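Local coordinates for protein tyrosine--tRNA ligase (Pyrococcus horikoshii, PDB 2CYC) that binds L-tyrosine and probably attaches it to tRNA(Tyr) in two steps, by way of Tyr-AMP formed with ATP, at residues I150-R155 / R191-I196; L9-P14 / L19-L24; H207-E212 / L216-V221; E245-M250 / V284-V289. All coordinates share one frame; numbering follows the deposited sequence.

Contact 1: residues I150-R155 / R191-I196; sequences ITIMGR and RKAHVI
Ile152 and Lys192 bring the two backbones nearest, with CA atoms 7.1 Å apart where the 3-10 turn 150-152 faces helix 191-200. That gap is spanned by side chains alone, one pair polar and two apolar. Lys192 runs out extended beyond CG and passes Thr151 at about a right angle, and its NZ donates to Thr151 OG1 at 3.1 Å. The same ammonium group also donates to the backbone O of Arg148, just upstream, so two oxygens from the 148-151 region hold its end. With an alanine in place of Thr151, the ammonium would probably lose one of its two oxygen partners, leaving the carbonyl of Arg148, and the lysine end would be freer to swing. Beside this polar pair, Ile152 divides its branches between two residues. Its CG1 sits between the backbone N and carbonyl carbon (chi1 65°), which sends CD1 to within 3.9 Å of Ala193 CB, while CG2 lies against Lys192 CB at 4.1 Å. Ile152 also lines the pocket of the bound tyrosine, and its carbonyl O accepts from Gln190 NE2, a tyrosine-binding residue. The contact thus joins the loop after helix 143-148 to helix 191-200 next to the substrate. Helix 164-178 covers Ile152 through Gln172, and further along helix 191-200 His194 packs on strands 183-187 and 214-223.

Contact 2: residues L9-P14 / L19-L24; sequences LVLKKP and LTVENL
Val10 and Leu11, at the end of helix 3-11, pack on Val21 and Leu24, at the start of helix 21-30, in a small and wholly apolar helix-to-helix contact near the N-terminus. One methyl carries most of it: Leu24 CD2 lies 3.8 Å from Val10 CG1 and 3.9 Å from Leu11 CD2. Val10 and Leu24 meet tip to tip, whereas Leu11 and Leu24 run past each other in opposite directions. With CG of Leu24 anti to the backbone N (chi1 172°), the side chain reaches across toward helix 3-11. The other branch of Leu11 extends the patch outward, its CD1 standing 4.1 Å from CG2 of the exposed Val21. Helix 21-30 begins with Thr20 as N-cap, whose OG1 accepts from Asn23 N at 3.0 Å; this capping bond closes the first turn, the one that carries Val21 and Leu24. On the inner side Val10 continues onto Phe61 of helix 48-63 and Val221 of strand 214-223. Together the two helices and the intervening strand 15-19, which pairs antiparallel with strand 214-223, form a helix-strand-helix unit added at the edge of the class I synthetase's Rossmann-type sheet.

Contact 3: residues H207-E212 / L216-V221; sequences HPIVHE and LKPVAV
Ile209 and Leu216 owe their meeting to complementary first torsions: Leu216 CG stands anti to its carbonyl carbon (chi1 -54°), while Ile209 turns CG2 into the position anti to its backbone N. The two side chains cross at about a right angle, with Ile209 CG2 4.0 Å from Leu216 CD1. That same leucine methyl reaches His211 CB at 3.7 Å. Farther along, Ile209 CD1 makes a looser contact with Pro218 CB at 4.4 Å, and Phe177 of helix 164-178 covers both residues. Between the backbones, Leu216 N donates to Ile209 O at 2.7 Å, nearly straight at 169°. The reverse pairing is made through a water, which accepts from Ile209 N at 2.8 Å and donates to Leu216 O at 2.8 Å. Strands 209-211 and 214-223 thus form a beta hairpin whose partners are here joined by one direct hydrogen bond and one water-mediated link. The polar end of His211 is used elsewhere, its NE2 bonding to the backbone O of Ile30, which is consistent with a proton on that nitrogen. The chemistry implies a division of labour: the backbone N and O of Ile209 and of Leu216 are satisfied directly or through the water, while the leucine, isoleucine and proline side chains pack together, buried, beside that bridged backbone.

Contact 4: residues E245-M250 / V284-V289; sequences EIKAQM and VRYNPV
Tyr286 packs its ring and hydroxyl against Ile246, Lys247 and Met250, three residues from one side of helix 240-250, and these contacts are mainly apolar. Ring carbon CE2 of Tyr286 touches two of them: Lys247 CG comes at the ring edge, near its plane, at 3.9 Å, and Ile246 CG2 approaches at 4.1 Å. Met250 CG lies 4.1 Å from Tyr286 CZ, and the two side chains cross at about a right angle. Having CG anti to the backbone N (chi1 -174°), the tyrosine projects its ring toward the helix. The closest approach is of the hydroxyl: Tyr286 OH stands 3.0 Å from Met250 CB, shorter than ordinary packing, so the exact distance is doubtful. Losing the ring to an alanine here is likely to open a gap against Ile246 and Met250 and to leave the aliphatic part of Lys247 without this apolar neighbour. Among polar and charged groups, Lys247 and Arg285 each make a cation-pi contact with Phe243, one turn before Lys247 on helix 240-250, and the backbone N of Tyr286 donates a hydrogen bond to Glu283 OE2. In the fold, the contact joins helix 240-250, which runs into the KMSKS region (251-255), to the segment leading into helix 288-297. Pro232 also touches the ring, while Val284 rests on helix 322-330.

In the fold
Along the chain the four contacts come in series, in the order 2, 1, 3, 4, each closing before the next opens. Contacts 1, 2 and 3 cluster round the central sheet, with centres 15 to 20 Å apart, and they touch. Strand 214-223 carries part of contact 3 and borders the other two: its Ala220 packs on His194 and probably hydrogen-bonds Leu19, which itself lies against Val195. Contact 4 touches none of the others; its centre lies about 20 Å from contact 1, 24 Å from contact 2 and 34 Å from contact 3, opposite the last across the chain's centre. The tyrosine pocket at contact 1 and the KMSKS region beside contact 4 thus belong to different parts of one class I synthetase scaffold.

Contact 1: residues I150-R155 / R191-I196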
# COMPACT_ATOMS: atom_id res chain seq x y z
N ILE A 150 9.26 0.91 10.16
CA ILE A 150 9.78 1.97 9.31
C ILE A 150 11.30 2.18 9.42
O ILE A 150 11.95 2.72 8.52
CB ILE A 150 9.02 3.28 9.63
CG1 ILE A 150 8.63 3.98 8.33
CG2 ILE A 150 9.84 4.19 10.53
CD1 ILE A 150 7.63 3.17 7.52
N THR A 151 11.87 1.74 10.54
CA THR A 151 13.31 1.88 10.76
C THR A 151 14.15 1.06 9.76
O THR A 151 15.33 1.38 9.55
CB THR A 151 13.70 1.46 12.21
OG1 THR A 151 13.36 0.08 12.42
CG2 THR A 151 12.95 2.32 13.23
N ILE A 152 13.57 0.03 9.14
CA ILE A 152 14.33 -0.77 8.20
C ILE A 152 14.79 0.06 7.00
O ILE A 152 15.71 -0.33 6.28
CB ILE A 152 13.55 -2.03 7.67
CG1 ILE A 152 12.33 -1.61 6.85
CG2 ILE A 152 13.14 -2.92 8.85
CD1 ILE A 152 11.52 -2.79 6.30
N MET A 153 14.15 1.21 6.78
CA MET A 153 14.55 2.05 5.66
C MET A 153 15.33 3.27 6.13
O MET A 153 15.49 4.25 5.40
CB MET A 153 13.35 2.45 4.80
CG MET A 153 12.38 3.46 5.36
SD MET A 153 10.87 3.50 4.30
CE MET A 153 9.96 2.39 5.14
N GLY A 154 15.83 3.17 7.36
CA GLY A 154 16.63 4.23 7.95
C GLY A 154 15.85 5.46 8.37
O GLY A 154 16.42 6.55 8.45
N ARG A 155 14.56 5.30 8.64
CA ARG A 155 13.72 6.41 9.06
C ARG A 155 13.01 6.16 10.37
O ARG A 155 12.94 5.03 10.86
CB ARG A 155 12.66 6.71 8.01
CG ARG A 155 13.20 7.32 6.76
CD ARG A 155 12.21 7.24 5.64
NE ARG A 155 12.85 7.64 4.40
CZ ARG A 155 13.19 8.89 4.10
NH1 ARG A 155 12.93 9.87 4.96
NH2 ARG A 155 13.80 9.16 2.95
N ARG A 191 15.91 -6.85 10.40
CA ARG A 191 15.23 -7.97 11.08
C ARG A 191 13.74 -7.83 11.33
O ARG A 191 13.01 -8.82 11.32
CB ARG A 191 15.95 -8.32 12.40
CG ARG A 191 15.69 -7.35 13.56
CD ARG A 191 16.54 -7.75 14.76
NE ARG A 191 16.25 -9.11 15.21
CZ ARG A 191 15.20 -9.44 15.96
NH1 ARG A 191 15.00 -10.70 16.31
NH2 ARG A 191 14.35 -8.49 16.36
N LYS A 192 13.27 -6.60 11.53
CA LYS A 192 11.85 -6.41 11.77
C LYS A 192 10.99 -6.94 10.62
O LYS A 192 9.95 -7.54 10.85
CB LYS A 192 11.53 -4.93 11.99
CG LYS A 192 11.92 -4.43 13.37
CD LYS A 192 11.67 -2.94 13.47
CE LYS A 192 12.09 -2.39 14.82
NZ LYS A 192 11.84 -0.92 14.87
N ALA A 193 11.45 -6.70 9.39
CA ALA A 193 10.69 -7.16 8.22
C ALA A 193 10.64 -8.67 8.17
O ALA A 193 9.65 -9.27 7.74
CB ALA A 193 11.34 -6.62 6.94
N HIS A 194 11.72 -9.31 8.61
CA HIS A 194 11.79 -10.76 8.60
C HIS A 194 10.95 -11.37 9.73
O HIS A 194 10.37 -12.44 9.56
CB HIS A 194 13.27 -11.18 8.66
CG HIS A 194 14.03 -10.84 7.42
ND1 HIS A 194 15.40 -10.96 7.32
CD2 HIS A 194 13.60 -10.41 6.20
CE1 HIS A 194 15.78 -10.62 6.09
NE2 HIS A 194 14.71 -10.29 5.40
N VAL A 195 10.85 -10.68 10.86
CA VAL A 195 10.02 -11.18 11.96
C VAL A 195 8.55 -11.18 11.49
O VAL A 195 7.79 -12.09 11.80
CB VAL A 195 10.18 -10.31 13.24
CG1 VAL A 195 9.21 -10.79 14.33
CG2 VAL A 195 11.61 -10.38 13.74
N ILE A 196 8.16 -10.16 10.74
CA ILE A 196 6.80 -10.08 10.22
C ILE A 196 6.60 -11.19 9.18
O ILE A 196 5.59 -11.89 9.18
CB ILE A 196 6.53 -8.70 9.58
CG1 ILE A 196 6.55 -7.61 10.67
CG2 ILE A 196 5.20 -8.71 8.86
CD1 ILE A 196 6.60 -6.18 10.13

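Contact 2: residues L9-P14 / L19-L24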
# COMPACT_ATOMS: atom_id res chain seq x y z
N LEU A 9 27.96 -23.31 7.84
CA LEU A 9 28.24 -22.34 6.77
C LEU A 9 27.25 -21.17 6.91
O LEU A 9 27.61 -20.01 6.73
CB LEU A 9 28.07 -22.99 5.39
CG LEU A 9 29.24 -23.39 4.46
CD1 LEU A 9 30.57 -22.89 4.98
CD2 LEU A 9 29.25 -24.90 4.29
N VAL A 10 25.99 -21.48 7.24
CA VAL A 10 24.99 -20.43 7.38
C VAL A 10 25.28 -19.61 8.64
O VAL A 10 25.16 -18.38 8.65
CB VAL A 10 23.56 -21.03 7.48
CG1 VAL A 10 22.54 -19.93 7.82
CG2 VAL A 10 23.20 -21.69 6.17
N LEU A 11 25.68 -20.31 9.70
CA LEU A 11 25.98 -19.71 10.99
C LEU A 11 27.29 -18.94 11.13
O LEU A 11 27.38 -18.04 11.95
CB LEU A 11 25.91 -20.80 12.07
CG LEU A 11 24.54 -21.18 12.63
CD1 LEU A 11 24.07 -20.09 13.57
CD2 LEU A 11 23.53 -21.37 11.50
N LYS A 12 28.30 -19.27 10.34
CA LYS A 12 29.58 -18.59 10.48
C LYS A 12 29.55 -17.08 10.27
O LYS A 12 28.76 -16.56 9.47
CB LYS A 12 30.62 -19.22 9.54
CG LYS A 12 30.23 -19.20 8.08
CD LYS A 12 31.30 -19.84 7.19
CE LYS A 12 32.57 -19.01 7.13
NZ LYS A 12 33.40 -19.37 5.95
N LYS A 13 30.42 -16.38 11.01
CA LYS A 13 30.51 -14.93 10.92
C LYS A 13 30.71 -14.55 9.47
O LYS A 13 31.34 -15.28 8.72
CB LYS A 13 31.68 -14.40 11.76
CG LYS A 13 31.41 -14.47 13.25
CD LYS A 13 32.51 -13.80 14.05
CE LYS A 13 31.99 -13.37 15.42
NZ LYS A 13 31.25 -14.46 16.12
N PRO A 14 30.24 -13.35 9.08
CA PRO A 14 29.56 -12.34 9.89
C PRO A 14 28.11 -12.57 10.34
O PRO A 14 27.45 -11.63 10.78
CB PRO A 14 29.72 -11.08 9.05
CG PRO A 14 29.53 -11.63 7.65
CD PRO A 14 30.39 -12.90 7.68
N LEU A 19 17.00 -16.81 12.55
CA LEU A 19 15.66 -17.12 13.04
C LEU A 19 15.05 -18.16 12.10
O LEU A 19 14.53 -17.79 11.04
CB LEU A 19 14.77 -15.86 13.04
CG LEU A 19 15.29 -14.63 13.78
CD1 LEU A 19 14.39 -13.43 13.52
CD2 LEU A 19 15.37 -14.94 15.27
N THR A 20 15.14 -19.45 12.43
CA THR A 20 15.79 -19.97 13.64
C THR A 20 16.64 -21.16 13.18
O THR A 20 16.42 -21.72 12.09
CB THR A 20 14.77 -20.54 14.66
OG1 THR A 20 14.12 -21.69 14.09
CG2 THR A 20 13.71 -19.49 15.04
N VAL A 21 17.60 -21.56 14.00
CA VAL A 21 18.45 -22.69 13.64
C VAL A 21 17.62 -23.96 13.49
O VAL A 21 17.87 -24.78 12.60
CB VAL A 21 19.55 -22.92 14.69
CG1 VAL A 21 20.35 -24.17 14.36
CG2 VAL A 21 20.48 -21.71 14.72
N GLU A 22 16.61 -24.10 14.35
CA GLU A 22 15.74 -25.26 14.28
C GLU A 22 14.99 -25.32 12.95
O GLU A 22 14.89 -26.39 12.33
CB GLU A 22 14.74 -25.23 15.43
CG GLU A 22 13.64 -26.27 15.29
CD GLU A 22 12.61 -26.20 16.41
OE1 GLU A 22 11.56 -26.87 16.29
OE2 GLU A 22 12.84 -25.48 17.41
N ASN A 23 14.46 -24.19 12.49
CA ASN A 23 13.72 -24.20 11.23
C ASN A 23 14.68 -24.43 10.06
O ASN A 23 14.34 -25.09 9.07
CB ASN A 23 12.94 -22.90 11.03
CG ASN A 23 12.00 -22.96 9.83
OD1 ASN A 23 11.83 -21.99 9.09
ND2 ASN A 23 11.37 -24.12 9.63
N LEU A 24 15.88 -23.88 10.17
CA LEU A 24 16.90 -24.04 9.13
C LEU A 24 17.22 -25.51 8.96
O LEU A 24 17.28 -26.03 7.83
CB LEU A 24 18.17 -23.27 9.52
CG LEU A 24 19.41 -23.48 8.64
CD1 LEU A 24 19.19 -22.86 7.25
CD2 LEU A 24 20.62 -22.86 9.32

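Contact 3: residues H207-E212 / L216-V221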
# COMPACT_ATOMS: atom_id res chain seq x y z
N HIS A 207 0.97 -16.42 -2.24
CA HIS A 207 2.36 -16.80 -2.34
C HIS A 207 2.99 -17.44 -1.11
O HIS A 207 4.08 -17.06 -0.68
CB HIS A 207 3.21 -15.63 -2.84
CG HIS A 207 2.96 -15.30 -4.27
ND1 HIS A 207 1.97 -14.42 -4.67
CD2 HIS A 207 3.49 -15.80 -5.41
CE1 HIS A 207 1.90 -14.40 -5.99
NE2 HIS A 207 2.81 -15.23 -6.46
N PRO A 208 2.29 -18.40 -0.50
CA PRO A 208 2.91 -19.03 0.67
C PRO A 208 4.03 -19.91 0.09
O PRO A 208 4.11 -20.10 -1.11
CB PRO A 208 1.78 -19.87 1.26
CG PRO A 208 0.95 -20.25 0.04
CD PRO A 208 0.93 -18.92 -0.73
N ILE A 209 4.91 -20.41 0.94
CA ILE A 209 5.97 -21.29 0.49
C ILE A 209 5.48 -22.69 0.82
O ILE A 209 5.41 -23.07 1.99
CB ILE A 209 7.29 -20.98 1.23
CG1 ILE A 209 7.70 -19.52 0.94
CG2 ILE A 209 8.38 -21.96 0.79
CD1 ILE A 209 8.95 -19.06 1.63
N VAL A 210 5.10 -23.45 -0.20
CA VAL A 210 4.57 -24.79 -0.00
C VAL A 210 5.55 -25.88 -0.36
O VAL A 210 6.13 -25.89 -1.45
CB VAL A 210 3.27 -25.01 -0.83
CG1 VAL A 210 2.69 -26.39 -0.53
CG2 VAL A 210 2.26 -23.94 -0.50
N HIS A 211 5.75 -26.80 0.57
CA HIS A 211 6.65 -27.91 0.32
C HIS A 211 6.00 -29.16 0.88
O HIS A 211 5.68 -29.23 2.07
CB HIS A 211 8.01 -27.70 0.98
CG HIS A 211 8.99 -28.79 0.68
ND1 HIS A 211 9.51 -29.01 -0.58
CD2 HIS A 211 9.52 -29.76 1.48
CE1 HIS A 211 10.31 -30.06 -0.55
NE2 HIS A 211 10.33 -30.53 0.68
N GLU A 212 5.78 -30.13 0.01
CA GLU A 212 5.18 -31.40 0.40
C GLU A 212 3.93 -31.20 1.25
O GLU A 212 3.79 -31.78 2.33
CB GLU A 212 6.21 -32.25 1.14
CG GLU A 212 7.51 -32.36 0.36
CD GLU A 212 8.51 -33.30 0.99
OE1 GLU A 212 8.58 -33.37 2.24
OE2 GLU A 212 9.25 -33.96 0.23
N LEU A 216 5.63 -23.32 4.66
CA LEU A 216 6.86 -23.10 5.39
C LEU A 216 7.07 -21.65 5.81
O LEU A 216 6.44 -20.74 5.29
CB LEU A 216 8.06 -23.51 4.53
CG LEU A 216 8.09 -24.91 3.93
CD1 LEU A 216 9.37 -25.04 3.10
CD2 LEU A 216 8.05 -25.96 5.05
N LYS A 217 7.96 -21.48 6.78
CA LYS A 217 8.34 -20.17 7.26
C LYS A 217 9.76 -19.96 6.76
O LYS A 217 10.60 -20.85 6.88
CB LYS A 217 8.34 -20.12 8.80
CG LYS A 217 6.95 -20.21 9.40
CD LYS A 217 6.99 -20.16 10.92
CE LYS A 217 5.57 -20.31 11.48
NZ LYS A 217 5.51 -20.20 12.97
N PRO A 218 10.04 -18.81 6.14
CA PRO A 218 11.41 -18.64 5.67
C PRO A 218 12.33 -18.48 6.87
O PRO A 218 11.90 -18.08 7.95
CB PRO A 218 11.33 -17.35 4.85
CG PRO A 218 10.24 -16.57 5.57
CD PRO A 218 9.20 -17.65 5.82
N VAL A 219 13.61 -18.80 6.66
CA VAL A 219 14.63 -18.67 7.69
C VAL A 219 15.28 -17.30 7.47
O VAL A 219 15.67 -16.96 6.35
CB VAL A 219 15.71 -19.77 7.53
CG1 VAL A 219 16.89 -19.48 8.44
CG2 VAL A 219 15.11 -21.13 7.86
N ALA A 220 15.40 -16.52 8.53
CA ALA A 220 16.03 -15.20 8.45
C ALA A 220 17.48 -15.32 8.91
O ALA A 220 17.76 -15.91 9.95
CB ALA A 220 15.28 -14.20 9.34
N VAL A 221 18.41 -14.78 8.12
CA VAL A 221 19.83 -14.83 8.48
C VAL A 221 20.34 -13.40 8.40
O VAL A 221 20.36 -12.78 7.33
CB VAL A 221 20.64 -15.77 7.52
CG1 VAL A 221 22.10 -15.90 8.01
CG2 VAL A 221 19.99 -17.16 7.50
O HOH W 1 4.42 -19.79 3.62

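Contact 4: residues E245-M250 / V284-V289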
# COMPACT_ATOMS: atom_id res chain seq x y z
N GLU A 245 22.41 1.71 21.33
CA GLU A 245 21.88 2.93 20.72
C GLU A 245 22.92 3.64 19.83
O GLU A 245 22.65 3.97 18.68
CB GLU A 245 21.41 3.87 21.83
CG GLU A 245 20.99 5.26 21.38
CD GLU A 245 21.09 6.28 22.51
OE1 GLU A 245 20.51 6.04 23.59
OE2 GLU A 245 21.76 7.32 22.31
N ILE A 246 24.11 3.86 20.38
CA ILE A 246 25.16 4.53 19.64
C ILE A 246 25.65 3.69 18.46
O ILE A 246 25.92 4.22 17.38
CB ILE A 246 26.35 4.90 20.56
CG1 ILE A 246 25.93 6.01 21.53
CG2 ILE A 246 27.56 5.33 19.74
CD1 ILE A 246 27.01 6.45 22.50
N LYS A 247 25.77 2.37 18.67
CA LYS A 247 26.22 1.50 17.59
C LYS A 247 25.26 1.59 16.40
O LYS A 247 25.69 1.64 15.25
CB LYS A 247 26.35 0.05 18.07
CG LYS A 247 27.60 -0.20 18.92
CD LYS A 247 27.95 -1.68 19.03
CE LYS A 247 26.92 -2.45 19.83
NZ LYS A 247 27.23 -3.91 19.89
N ALA A 248 23.96 1.63 16.69
CA ALA A 248 22.95 1.74 15.64
C ALA A 248 23.15 3.03 14.87
O ALA A 248 22.97 3.08 13.65
CB ALA A 248 21.55 1.70 16.25
N GLN A 249 23.52 4.09 15.58
CA GLN A 249 23.75 5.39 14.96
C GLN A 249 25.08 5.47 14.21
O GLN A 249 25.19 6.17 13.20
CB GLN A 249 23.73 6.48 16.03
CG GLN A 249 22.38 6.68 16.70
CD GLN A 249 22.49 7.48 17.99
OE1 GLN A 249 23.18 8.50 18.04
NE2 GLN A 249 21.81 7.02 19.03
N MET A 250 26.07 4.75 14.71
CA MET A 250 27.41 4.78 14.14
C MET A 250 27.69 3.79 13.00
O MET A 250 28.78 3.82 12.41
CB MET A 250 28.44 4.59 15.26
CG MET A 250 28.38 5.67 16.34
SD MET A 250 28.78 7.32 15.69
CE MET A 250 27.15 7.94 15.24
N VAL A 284 38.39 -2.04 23.95
CA VAL A 284 37.88 -3.19 23.20
C VAL A 284 36.36 -3.28 23.20
O VAL A 284 35.81 -4.16 22.53
CB VAL A 284 38.44 -4.53 23.75
CG1 VAL A 284 39.95 -4.57 23.59
CG2 VAL A 284 38.03 -4.71 25.21
N ARG A 285 35.68 -2.40 23.93
CA ARG A 285 34.22 -2.40 23.98
C ARG A 285 33.64 -1.71 22.73
O ARG A 285 32.77 -2.26 22.06
CB ARG A 285 33.74 -1.67 25.24
CG ARG A 285 32.24 -1.40 25.30
CD ARG A 285 31.94 -0.35 26.36
NE ARG A 285 30.53 0.04 26.42
CZ ARG A 285 29.55 -0.75 26.84
NH1 ARG A 285 28.30 -0.30 26.86
NH2 ARG A 285 29.82 -1.99 27.23
N TYR A 286 34.11 -0.50 22.45
CA TYR A 286 33.65 0.24 21.28
C TYR A 286 34.92 0.64 20.53
O TYR A 286 35.63 1.56 20.94
CB TYR A 286 32.83 1.47 21.67
CG TYR A 286 32.25 2.15 20.45
CD1 TYR A 286 33.05 2.94 19.64
CD2 TYR A 286 30.93 1.92 20.06
CE1 TYR A 286 32.57 3.49 18.46
CE2 TYR A 286 30.43 2.47 18.88
CZ TYR A 286 31.26 3.25 18.08
OH TYR A 286 30.79 3.77 16.90
N ASN A 287 35.19 -0.05 19.44
CA ASN A 287 36.37 0.21 18.63
C ASN A 287 36.09 -0.20 17.19
O ASN A 287 36.12 -1.39 16.85
CB ASN A 287 37.52 -0.61 19.23
CG ASN A 287 38.87 -0.28 18.62
OD1 ASN A 287 39.89 -0.30 19.32
ND2 ASN A 287 38.89 0.01 17.33
N PRO A 288 35.79 0.78 16.32
CA PRO A 288 35.51 0.48 14.91
C PRO A 288 36.60 -0.33 14.23
O PRO A 288 36.31 -1.23 13.43
CB PRO A 288 35.35 1.87 14.30
CG PRO A 288 34.78 2.67 15.46
CD PRO A 288 35.63 2.21 16.61
N VAL A 289 37.85 -0.04 14.56
CA VAL A 289 38.94 -0.76 13.95
C VAL A 289 38.95 -2.24 14.34
O VAL A 289 39.11 -3.10 13.48
CB VAL A 289 40.31 -0.14 14.28
CG1 VAL A 289 41.42 -0.98 13.67
CG2 VAL A 289 40.38 1.30 13.75